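PDB 3GIP: N-acyl-D-glutamate deacylase from Bordetella bronchiseptica, which catalyses the hydrolysis of N-acyl-D-glutamate to D-glutamate and a carboxylate, probably with the help of bound zinc, as a member of the amidohydrolase superfamily. Local coordinates for residues G30-G34 with R35-I39; D70-F73 with V74-D78; P77-R80 with W81-S84; P125-F128 with A129-A133; V419-P422 with G423-A426. All coordinates share one frame; numbering follows the deposited sequence.

Interaction 1 (G30-G34 with R35-I39); sequences GVRDG and RIAAI
Gly30 faces two residues at once, Ala37 and Ala38: a classic beta bulge interrupts the antiparallel hairpin formed by 28-32 and 35-40. Gly30 O takes the amide of Ala37 at 2.8 Å, with the donor 37° out of the carbonyl plane, and receives a second, weak bond from Ala38 N. In return Gly30 N gives a short bond of 2.7 Å to Ala38 O. One residue further, Val31 pairs with Ile36 in a non-hydrogen-bonded position, where Val31 CA approaches Arg35 O at 3.3 Å in a CA-H...O contact. Arg32 and Arg35 then close the hairpin through two bonds, Arg32 N to Arg35 O at 2.9 Å and Arg35 N to Arg32 O at 3.1 Å, around a type I' turn with Asp33 and Gly34 at its corners.

On the face shared by the two arginines, the Arg32 chain starts anti to the backbone N (chi1 -171°) and bends at chi3, which carries its guanidinium obliquely past the Ala37 methyl, NH1 lying 3.5 Å from CB. The polar end bonds to the backbone carbonyls of Glu5 and Lys6. Arg35 leaves the hairpin instead and makes a cation-pi contact with Trp425. Carbonyl dipoles thus probably steady the charge of Arg32 and an indole pi cloud that of Arg35, while backbone bonds fix the hairpin itself.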
# COMPACT_ATOMS: atom_id res chain seq x y z
N GLY A 30 26.33 1.94 -10.60
CA GLY A 30 27.31 1.50 -9.62
C GLY A 30 26.82 1.74 -8.20
O GLY A 30 26.22 2.78 -7.91
N VAL A 31 27.08 0.79 -7.31
CA VAL A 31 26.65 0.90 -5.93
C VAL A 31 27.80 0.74 -4.94
O VAL A 31 28.69 -0.09 -5.13
CB VAL A 31 25.58 -0.17 -5.60
CG1 VAL A 31 25.18 -0.08 -4.13
CG2 VAL A 31 24.36 0.02 -6.49
N ARG A 32 27.79 1.56 -3.89
CA ARG A 32 28.81 1.47 -2.85
C ARG A 32 28.24 1.99 -1.54
O ARG A 32 27.62 3.06 -1.50
CB ARG A 32 30.06 2.26 -3.22
CG ARG A 32 31.21 1.99 -2.24
CD ARG A 32 32.39 2.93 -2.42
NE ARG A 32 32.99 2.84 -3.74
CZ ARG A 32 32.89 3.77 -4.67
NH1 ARG A 32 32.20 4.88 -4.43
NH2 ARG A 32 33.47 3.61 -5.85
N ASP A 33 28.46 1.23 -0.47
CA ASP A 33 27.98 1.61 0.85
C ASP A 33 26.47 1.83 0.89
O ASP A 33 25.98 2.72 1.59
CB ASP A 33 28.72 2.86 1.33
CG ASP A 33 30.22 2.66 1.39
OD1 ASP A 33 30.67 1.70 2.04
OD2 ASP A 33 30.95 3.47 0.78
N GLY A 34 25.75 1.02 0.12
CA GLY A 34 24.30 1.09 0.08
C GLY A 34 23.70 2.19 -0.77
O GLY A 34 22.48 2.27 -0.91
N ARG A 35 24.56 3.02 -1.36
CA ARG A 35 24.09 4.14 -2.18
C ARG A 35 24.52 4.01 -3.63
O ARG A 35 25.41 3.23 -3.97
CB ARG A 35 24.67 5.44 -1.63
CG ARG A 35 24.42 5.67 -0.15
CD ARG A 35 23.21 6.54 0.07
NE ARG A 35 23.15 7.06 1.43
CZ ARG A 35 22.33 8.03 1.82
NH1 ARG A 35 21.51 8.59 0.95
NH2 ARG A 35 22.33 8.43 3.08
N ILE A 36 23.87 4.78 -4.50
CA ILE A 36 24.22 4.79 -5.91
C ILE A 36 25.49 5.64 -5.96
O ILE A 36 25.46 6.85 -5.72
CB ILE A 36 23.11 5.43 -6.75
CG1 ILE A 36 21.82 4.61 -6.60
CG2 ILE A 36 23.53 5.50 -8.21
CD1 ILE A 36 20.64 5.15 -7.37
N ALA A 37 26.61 4.99 -6.26
CA ALA A 37 27.90 5.66 -6.30
C ALA A 37 28.24 6.29 -7.65
O ALA A 37 29.03 7.23 -7.72
CB ALA A 37 29.01 4.69 -5.89
N ALA A 38 27.65 5.76 -8.72
CA ALA A 38 27.93 6.30 -10.05
C ALA A 38 27.00 5.73 -11.10
O ALA A 38 26.42 4.66 -10.93
CB ALA A 38 29.38 6.00 -10.43
N ILE A 39 26.85 6.47 -12.20
CA ILE A 39 26.02 6.07 -13.32
C ILE A 39 26.74 6.46 -14.60
O ILE A 39 27.18 7.60 -14.76
CB ILE A 39 24.64 6.77 -13.28
CG1 ILE A 39 23.87 6.35 -12.02
CG2 ILE A 39 23.85 6.42 -14.54
CD1 ILE A 39 22.52 7.01 -11.88

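Interaction 2 (D70-F73 with V74-D78); sequences DLMF and VEKPD
Leu71 O opens a single helical turn, accepting Glu75 N at 3.1 Å and, weakly, Val74 N, while Met72 O takes Lys76 N at 2.8 Å just where the chain leaves helical geometry. The methyl CG1 of Val74 presses on the same Leu71 O at 3.0 Å; it sits between the backbone N and the carbonyl carbon (chi1 62°), which turns it back onto the carbonyl three residues earlier. Met72 is bent at chi2 and chi3, and its hooked end reaches two neighbours. Its CE methyl lies 3.7 Å from Glu75 CD, against the carboxylate end, and its SD rests 3.9 Å from Lys76 CD on a chain that runs alongside in the same direction. Glu75 also lies beside Leu71, with OE2 3.7 Å from Leu71 CB. The charged ends are held by other parts of the fold: Glu75 OE2 bonds to Thr118 OG1 and Lys76 NZ to the carbonyl of Pro368. On the buried side Phe73 packs against Val90 and Val92 of strand 87-92 and against Tyr127 and Leu131. This is a single-turn helix in the connection between strands 57-64 and 87-92 of the TIM-barrel domain found in amidohydrolases.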
# COMPACT_ATOMS: atom_id res chain seq x y z
N ASP A 70 2.11 -4.53 8.23
CA ASP A 70 2.56 -4.04 9.54
C ASP A 70 3.24 -5.07 10.43
O ASP A 70 4.34 -4.82 10.94
CB ASP A 70 1.37 -3.47 10.31
CG ASP A 70 0.72 -2.31 9.62
OD1 ASP A 70 0.73 -1.20 10.19
OD2 ASP A 70 0.20 -2.50 8.50
N LEU A 71 2.59 -6.21 10.62
CA LEU A 71 3.12 -7.25 11.50
C LEU A 71 3.85 -8.39 10.82
O LEU A 71 4.28 -9.34 11.48
CB LEU A 71 1.98 -7.82 12.34
CG LEU A 71 1.00 -6.81 12.94
CD1 LEU A 71 -0.17 -7.56 13.56
CD2 LEU A 71 1.71 -5.94 13.96
N MET A 72 4.01 -8.32 9.50
CA MET A 72 4.67 -9.39 8.76
C MET A 72 6.18 -9.42 8.91
O MET A 72 6.80 -10.45 8.66
CB MET A 72 4.30 -9.29 7.28
CG MET A 72 2.82 -9.46 7.02
SD MET A 72 2.19 -11.03 7.64
CE MET A 72 1.42 -10.51 9.15
N PHE A 73 6.77 -8.31 9.30
CA PHE A 73 8.22 -8.25 9.46
C PHE A 73 8.66 -9.16 10.60
O PHE A 73 9.83 -9.54 10.69
CB PHE A 73 8.64 -6.80 9.67
CG PHE A 73 8.09 -5.87 8.62
CD1 PHE A 73 8.46 -6.00 7.29
CD2 PHE A 73 7.13 -4.92 8.95
CE1 PHE A 73 7.89 -5.20 6.30
CE2 PHE A 73 6.54 -4.11 7.97
CZ PHE A 73 6.92 -4.25 6.64
N VAL A 74 7.72 -9.53 11.46
CA VAL A 74 8.02 -10.44 12.56
C VAL A 74 7.37 -11.80 12.30
O VAL A 74 7.95 -12.84 12.60
CB VAL A 74 7.52 -9.87 13.92
CG1 VAL A 74 6.01 -9.71 13.91
CG2 VAL A 74 7.95 -10.78 15.06
N GLU A 75 6.17 -11.78 11.73
CA GLU A 75 5.44 -13.01 11.44
C GLU A 75 5.94 -13.81 10.23
O GLU A 75 6.15 -15.02 10.33
CB GLU A 75 3.95 -12.71 11.25
CG GLU A 75 3.23 -12.31 12.52
CD GLU A 75 1.72 -12.28 12.36
OE1 GLU A 75 1.18 -13.21 11.73
OE2 GLU A 75 1.07 -11.34 12.86
N LYS A 76 6.10 -13.15 9.09
CA LYS A 76 6.56 -13.79 7.86
C LYS A 76 7.63 -12.90 7.25
O LYS A 76 7.43 -12.28 6.21
CB LYS A 76 5.39 -13.92 6.88
CG LYS A 76 4.13 -14.52 7.48
CD LYS A 76 3.03 -14.65 6.44
CE LYS A 76 1.77 -15.26 7.05
NZ LYS A 76 0.69 -15.42 6.03
N PRO A 77 8.81 -12.84 7.89
CA PRO A 77 9.96 -12.03 7.47
C PRO A 77 10.46 -12.07 6.03
O PRO A 77 11.13 -11.13 5.60
CB PRO A 77 11.05 -12.43 8.47
CG PRO A 77 10.69 -13.85 8.80
CD PRO A 77 9.20 -13.76 8.98
N ASP A 78 10.15 -13.12 5.28
CA ASP A 78 10.64 -13.21 3.90
C ASP A 78 10.12 -12.10 2.98
O ASP A 78 10.84 -11.65 2.08
CB ASP A 78 10.30 -14.57 3.28
CG ASP A 78 8.82 -14.84 3.25
OD1 ASP A 78 8.28 -15.32 4.28
OD2 ASP A 78 8.18 -14.57 2.21

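Interaction 3 (P77-R80 with W81-S84)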
# COMPACT_ATOMS: atom_id res chain seq x y z
N PRO A 77 8.81 -12.84 7.89
CA PRO A 77 9.96 -12.03 7.47
C PRO A 77 10.46 -12.07 6.03
O PRO A 77 11.13 -11.13 5.60
CB PRO A 77 11.05 -12.43 8.47
CG PRO A 77 10.69 -13.85 8.80
CD PRO A 77 9.20 -13.76 8.98
N ASP A 78 10.15 -13.12 5.28
CA ASP A 78 10.64 -13.21 3.90
C ASP A 78 10.12 -12.10 2.98
O ASP A 78 10.84 -11.65 2.08
CB ASP A 78 10.30 -14.57 3.28
CG ASP A 78 8.82 -14.84 3.25
OD1 ASP A 78 8.28 -15.32 4.28
OD2 ASP A 78 8.18 -14.57 2.21
N LEU A 79 8.88 -11.67 3.19
CA LEU A 79 8.29 -10.62 2.36
C LEU A 79 8.46 -10.91 0.87
O LEU A 79 8.54 -9.99 0.06
CB LEU A 79 8.91 -9.27 2.70
CG LEU A 79 8.30 -8.46 3.85
CD1 LEU A 79 6.97 -7.89 3.39
CD2 LEU A 79 8.12 -9.31 5.09
N ARG A 80 8.50 -12.19 0.51
CA ARG A 80 8.69 -12.59 -0.88
C ARG A 80 7.60 -12.08 -1.82
O ARG A 80 7.84 -11.88 -3.01
CB ARG A 80 8.80 -14.11 -0.98
CG ARG A 80 9.19 -14.64 -2.36
CD ARG A 80 10.64 -14.33 -2.70
NE ARG A 80 11.10 -15.12 -3.85
CZ ARG A 80 12.37 -15.24 -4.22
NH1 ARG A 80 13.32 -14.62 -3.54
NH2 ARG A 80 12.69 -16.00 -5.26
N TRP A 81 6.40 -11.87 -1.28
CA TRP A 81 5.30 -11.36 -2.10
C TRP A 81 5.59 -9.94 -2.57
O TRP A 81 5.01 -9.48 -3.55
CB TRP A 81 3.97 -11.42 -1.33
CG TRP A 81 3.94 -10.69 -0.01
CD1 TRP A 81 3.44 -9.44 0.23
CD2 TRP A 81 4.38 -11.19 1.25
NE1 TRP A 81 3.55 -9.13 1.56
CE2 TRP A 81 4.13 -10.19 2.22
CE3 TRP A 81 4.98 -12.39 1.67
CZ2 TRP A 81 4.45 -10.35 3.57
CZ3 TRP A 81 5.30 -12.55 3.02
CH2 TRP A 81 5.03 -11.53 3.95
N LYS A 82 6.50 -9.26 -1.89
CA LYS A 82 6.89 -7.90 -2.25
C LYS A 82 8.09 -7.91 -3.19
O LYS A 82 8.05 -7.35 -4.28
CB LYS A 82 7.28 -7.08 -1.01
CG LYS A 82 6.20 -6.91 0.04
CD LYS A 82 5.02 -6.09 -0.45
CE LYS A 82 4.18 -5.66 0.73
NZ LYS A 82 2.88 -5.06 0.37
N THR A 83 9.17 -8.56 -2.75
CA THR A 83 10.38 -8.60 -3.55
C THR A 83 10.21 -9.23 -4.93
O THR A 83 10.81 -8.76 -5.90
CB THR A 83 11.51 -9.34 -2.80
OG1 THR A 83 11.16 -10.71 -2.64
CG2 THR A 83 11.74 -8.72 -1.43
N SER A 84 9.40 -10.27 -5.01
CA SER A 84 9.18 -10.96 -6.28
C SER A 84 8.46 -10.12 -7.33
O SER A 84 8.43 -10.49 -8.50
CB SER A 84 8.43 -12.28 -6.06
OG SER A 84 7.11 -12.05 -5.62
O HOH W 1 13.19 -12.27 -1.85
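Trp81 folds its indole back under the residue two places earlier: Leu79 CA stands 3.7 Å from the centroid of the six-membered ring, 13° off the normal, a CH-pi contact over the face. The torsion responsible puts CG between the backbone N and the carbonyl carbon (chi1 56°). Leu79 adds its branches, CD1 reaching Trp81 CZ2 at 3.5 Å and also lying beside Lys82 CG. Asp78 OD2 comes obliquely to the same ring, its carboxylate plane 82° from that of the indole, while accepting Arg80 N at 2.9 Å in an Asx turn. The Arg80 chain, bent at chi2, sends NH1 to a water that it shares with Thr83 OG1, and NH1 also bonds to Pro464 O. The Ser84 hydroxyl turns back onto Arg80 O at 2.7 Å, doubling the bond made by Ser84 N, and Leu79 O likewise takes two amides, Lys82 N and Thr83 N. Lys82 NZ forms salt bridges with Asp64 and Asp69, and Trp81 NE1 bonds to Asp69. With Leu79 at the N-cap and the Asx turn leading in, this is the start of the short helix 80-83 that precedes strand 87-92 of the TIM-barrel domain.

Interaction 4 (P125-F128 with A129-A133)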
# COMPACT_ATOMS: atom_id res chain seq x y z
N PRO A 125 7.39 4.09 18.87
CA PRO A 125 8.79 3.88 19.27
C PRO A 125 9.09 2.40 19.49
O PRO A 125 10.15 1.90 19.09
CB PRO A 125 8.90 4.70 20.55
CG PRO A 125 8.00 5.87 20.25
CD PRO A 125 6.79 5.19 19.63
N ALA A 126 8.16 1.69 20.11
CA ALA A 126 8.33 0.26 20.37
C ALA A 126 8.35 -0.53 19.06
O ALA A 126 9.18 -1.43 18.87
CB ALA A 126 7.20 -0.25 21.26
N TYR A 127 7.45 -0.17 18.15
CA TYR A 127 7.36 -0.83 16.85
C TYR A 127 8.66 -0.64 16.07
O TYR A 127 9.25 -1.60 15.57
CB TYR A 127 6.17 -0.26 16.08
CG TYR A 127 5.98 -0.81 14.68
CD1 TYR A 127 5.98 -2.19 14.45
CD2 TYR A 127 5.73 0.04 13.60
CE1 TYR A 127 5.74 -2.70 13.17
CE2 TYR A 127 5.49 -0.46 12.33
CZ TYR A 127 5.50 -1.83 12.12
OH TYR A 127 5.26 -2.32 10.85
N PHE A 128 9.11 0.61 15.98
CA PHE A 128 10.33 0.93 15.26
C PHE A 128 11.55 0.30 15.92
O PHE A 128 12.50 -0.09 15.25
CB PHE A 128 10.51 2.44 15.15
CG PHE A 128 9.62 3.09 14.13
CD1 PHE A 128 8.74 2.33 13.37
CD2 PHE A 128 9.68 4.46 13.91
CE1 PHE A 128 7.93 2.92 12.40
CE2 PHE A 128 8.87 5.07 12.94
CZ PHE A 128 7.99 4.29 12.19
N ALA A 129 11.53 0.19 17.25
CA ALA A 129 12.63 -0.41 17.98
C ALA A 129 12.72 -1.89 17.61
O ALA A 129 13.81 -2.44 17.47
CB ALA A 129 12.42 -0.25 19.48
N ALA A 130 11.56 -2.51 17.45
CA ALA A 130 11.50 -3.92 17.09
C ALA A 130 12.05 -4.12 15.68
O ALA A 130 12.76 -5.09 15.42
CB ALA A 130 10.07 -4.42 17.16
N LEU A 131 11.72 -3.19 14.79
CA LEU A 131 12.20 -3.26 13.42
C LEU A 131 13.71 -3.03 13.33
O LEU A 131 14.38 -3.68 12.53
CB LEU A 131 11.45 -2.25 12.54
CG LEU A 131 9.97 -2.54 12.30
CD1 LEU A 131 9.34 -1.39 11.52
CD2 LEU A 131 9.82 -3.85 11.54
N ASP A 132 14.23 -2.12 14.14
CA ASP A 132 15.67 -1.85 14.12
C ASP A 132 16.45 -3.09 14.57
O ASP A 132 17.53 -3.38 14.05
CB ASP A 132 16.04 -0.69 15.06
CG ASP A 132 15.50 0.65 14.59
OD1 ASP A 132 15.50 0.91 13.36
OD2 ASP A 132 15.10 1.45 15.45
N ALA A 133 15.89 -3.81 15.54
CA ALA A 133 16.51 -5.01 16.09
C ALA A 133 16.42 -6.21 15.14
O ALA A 133 17.32 -7.06 15.11
CB ALA A 133 15.88 -5.36 17.43
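Leu131 leans against the two aromatic residues of the preceding turn, Tyr127 and Phe128. Its CD1 methyl sits over one face of the Tyr127 ring, 4.1 Å from the centroid and 16° off the normal, shifted toward the rim, so the contact is a CH-pi one; the nearest ring atom is Tyr127 CZ at 3.9 Å. The same methyl meets Phe128 CD1 at 4.2 Å, obliquely to that ring. Two different first torsions allow this sharing: CG of Tyr127 is anti to the backbone N (chi1 178°), whereas that of Phe128 is anti to the carbonyl carbon (chi1 -76°), and the two rings meet the methyl from adjoining directions.

The backbone bonds are regular i to i+4 pairs: Ala129 N to Pro125 O at 2.9 Å, Ala130 N to Ala126 O at 3.0 Å, Leu131 N to Tyr127 O at 3.0 Å and Asp132 N to Phe128 O at 2.9 Å.

Polar side-chain ends are engaged outside the helix. Tyr127 OH bonds to the carbonyl of Asp70, and Asp132 OD2 forms a salt bridge with Arg477, near the C-terminus. Tyr127 and Phe128 both touch Ala142, while Leu131 rests on Val475. The pattern is that of an amphipathic alpha-helix, running between strands 87-92 and 139-145 of the TIM-barrel domain, with alanines on its outer side and its apolar side turned to strand 139-145 and helix 72-75.

Interaction 5 (V419-P422 with G423-A426)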
# COMPACT_ATOMS: atom_id res chain seq x y z
N VAL A 419 14.45 7.35 -6.94
CA VAL A 419 15.11 7.84 -8.15
C VAL A 419 16.51 7.26 -8.27
O VAL A 419 17.19 7.03 -7.27
CB VAL A 419 15.24 9.38 -8.15
CG1 VAL A 419 13.88 10.04 -8.28
CG2 VAL A 419 15.94 9.84 -6.88
N LEU A 420 16.94 7.00 -9.50
CA LEU A 420 18.28 6.48 -9.71
C LEU A 420 19.17 7.66 -10.06
O LEU A 420 19.24 8.09 -11.21
CB LEU A 420 18.30 5.44 -10.84
CG LEU A 420 17.54 4.14 -10.61
CD1 LEU A 420 17.81 3.19 -11.76
CD2 LEU A 420 17.97 3.49 -9.29
N GLN A 421 19.83 8.20 -9.04
CA GLN A 421 20.75 9.33 -9.20
C GLN A 421 21.87 9.12 -8.19
O GLN A 421 21.66 8.50 -7.15
CB GLN A 421 20.03 10.66 -8.93
CG GLN A 421 19.33 10.73 -7.59
CD GLN A 421 18.63 12.06 -7.35
OE1 GLN A 421 17.95 12.59 -8.23
NE2 GLN A 421 18.79 12.60 -6.14
N PRO A 422 23.08 9.63 -8.48
CA PRO A 422 24.17 9.44 -7.53
C PRO A 422 23.81 9.99 -6.15
O PRO A 422 23.22 11.06 -6.04
CB PRO A 422 25.33 10.21 -8.17
CG PRO A 422 25.03 10.07 -9.65
CD PRO A 422 23.54 10.32 -9.69
N GLY A 423 24.17 9.25 -5.10
CA GLY A 423 23.89 9.69 -3.75
C GLY A 423 22.63 9.12 -3.12
O GLY A 423 22.52 9.04 -1.90
N ALA A 424 21.67 8.72 -3.95
CA ALA A 424 20.43 8.16 -3.43
C ALA A 424 20.65 6.72 -2.99
O ALA A 424 21.61 6.08 -3.40
CB ALA A 424 19.35 8.22 -4.51
N TRP A 425 19.77 6.22 -2.13
CA TRP A 425 19.87 4.85 -1.66
C TRP A 425 19.72 3.89 -2.84
O TRP A 425 18.92 4.12 -3.75
CB TRP A 425 18.80 4.56 -0.61
CG TRP A 425 19.07 5.22 0.70
CD1 TRP A 425 18.46 6.32 1.21
CD2 TRP A 425 20.06 4.82 1.66
NE1 TRP A 425 18.99 6.63 2.44
CE2 TRP A 425 19.98 5.72 2.74
CE3 TRP A 425 21.00 3.78 1.71
CZ2 TRP A 425 20.80 5.62 3.86
CZ3 TRP A 425 21.82 3.68 2.83
CH2 TRP A 425 21.72 4.60 3.89
N ALA A 426 20.49 2.81 -2.81
CA ALA A 426 20.46 1.84 -3.90
C ALA A 426 19.32 0.82 -3.87
O ALA A 426 19.57 -0.39 -3.79
CB ALA A 426 21.81 1.12 -3.98
O HOH W 2 16.91 5.82 -4.81
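A type II beta turn, Gln421 to Ala424, reverses the chain in the connection between helix 406-412 and strand 428-431. It is closed by Ala424 N bonding to Gln421 O at 3.2 Å, with an N-H...O angle of 163°. Pro422 and Gly423 are the two central residues; glycine at the third position has a positive phi of 97°, and this Pro-Gly pair is the classic choice for a type II turn. The methyl of Ala424 points back into the turn, its CB 3.5 Å from Gln421 O and 3.7 Å from Val419 O. Gln421 reaches that methyl from its own side: CG lies between the backbone N and the carbonyl carbon (chi1 54°) and comes to 4.0 Å from Ala424 CB. Beyond the turn, a water bridges the two arms by donating to Val419 O and to Trp425 O, each at 2.8 Å. The outgoing arm pairs with the hairpin 28-40 through backbone bonds, Gly423 and Ala424 to Ile36 and Ala426 to Gly34. Trp425 points away from the turn, and its ring receives a cation-pi contact from Arg417.

Overall arrangement
The five contacts form two groups. Interactions 1 and 5 lie together, centres about 7 Å apart, and join the hairpin 28-40 to the turn 419-426 by backbone bonds such as Ile36 O to Gly423 N; both are partly or largely at the surface, and backbone pairing and turns dominate them. Interactions 2, 3 and 4 belong to the barrel domain. Interaction 3 is the most buried and uses an indole face and doubly used carbonyls inside the contact, with salt bridges leading out of it; it shares Pro77 and Asp78 with interaction 2, and Met72 packs on Trp81. Interactions 2 and 4 are partly buried helix contacts, joined to each other by Tyr127 and Leu131.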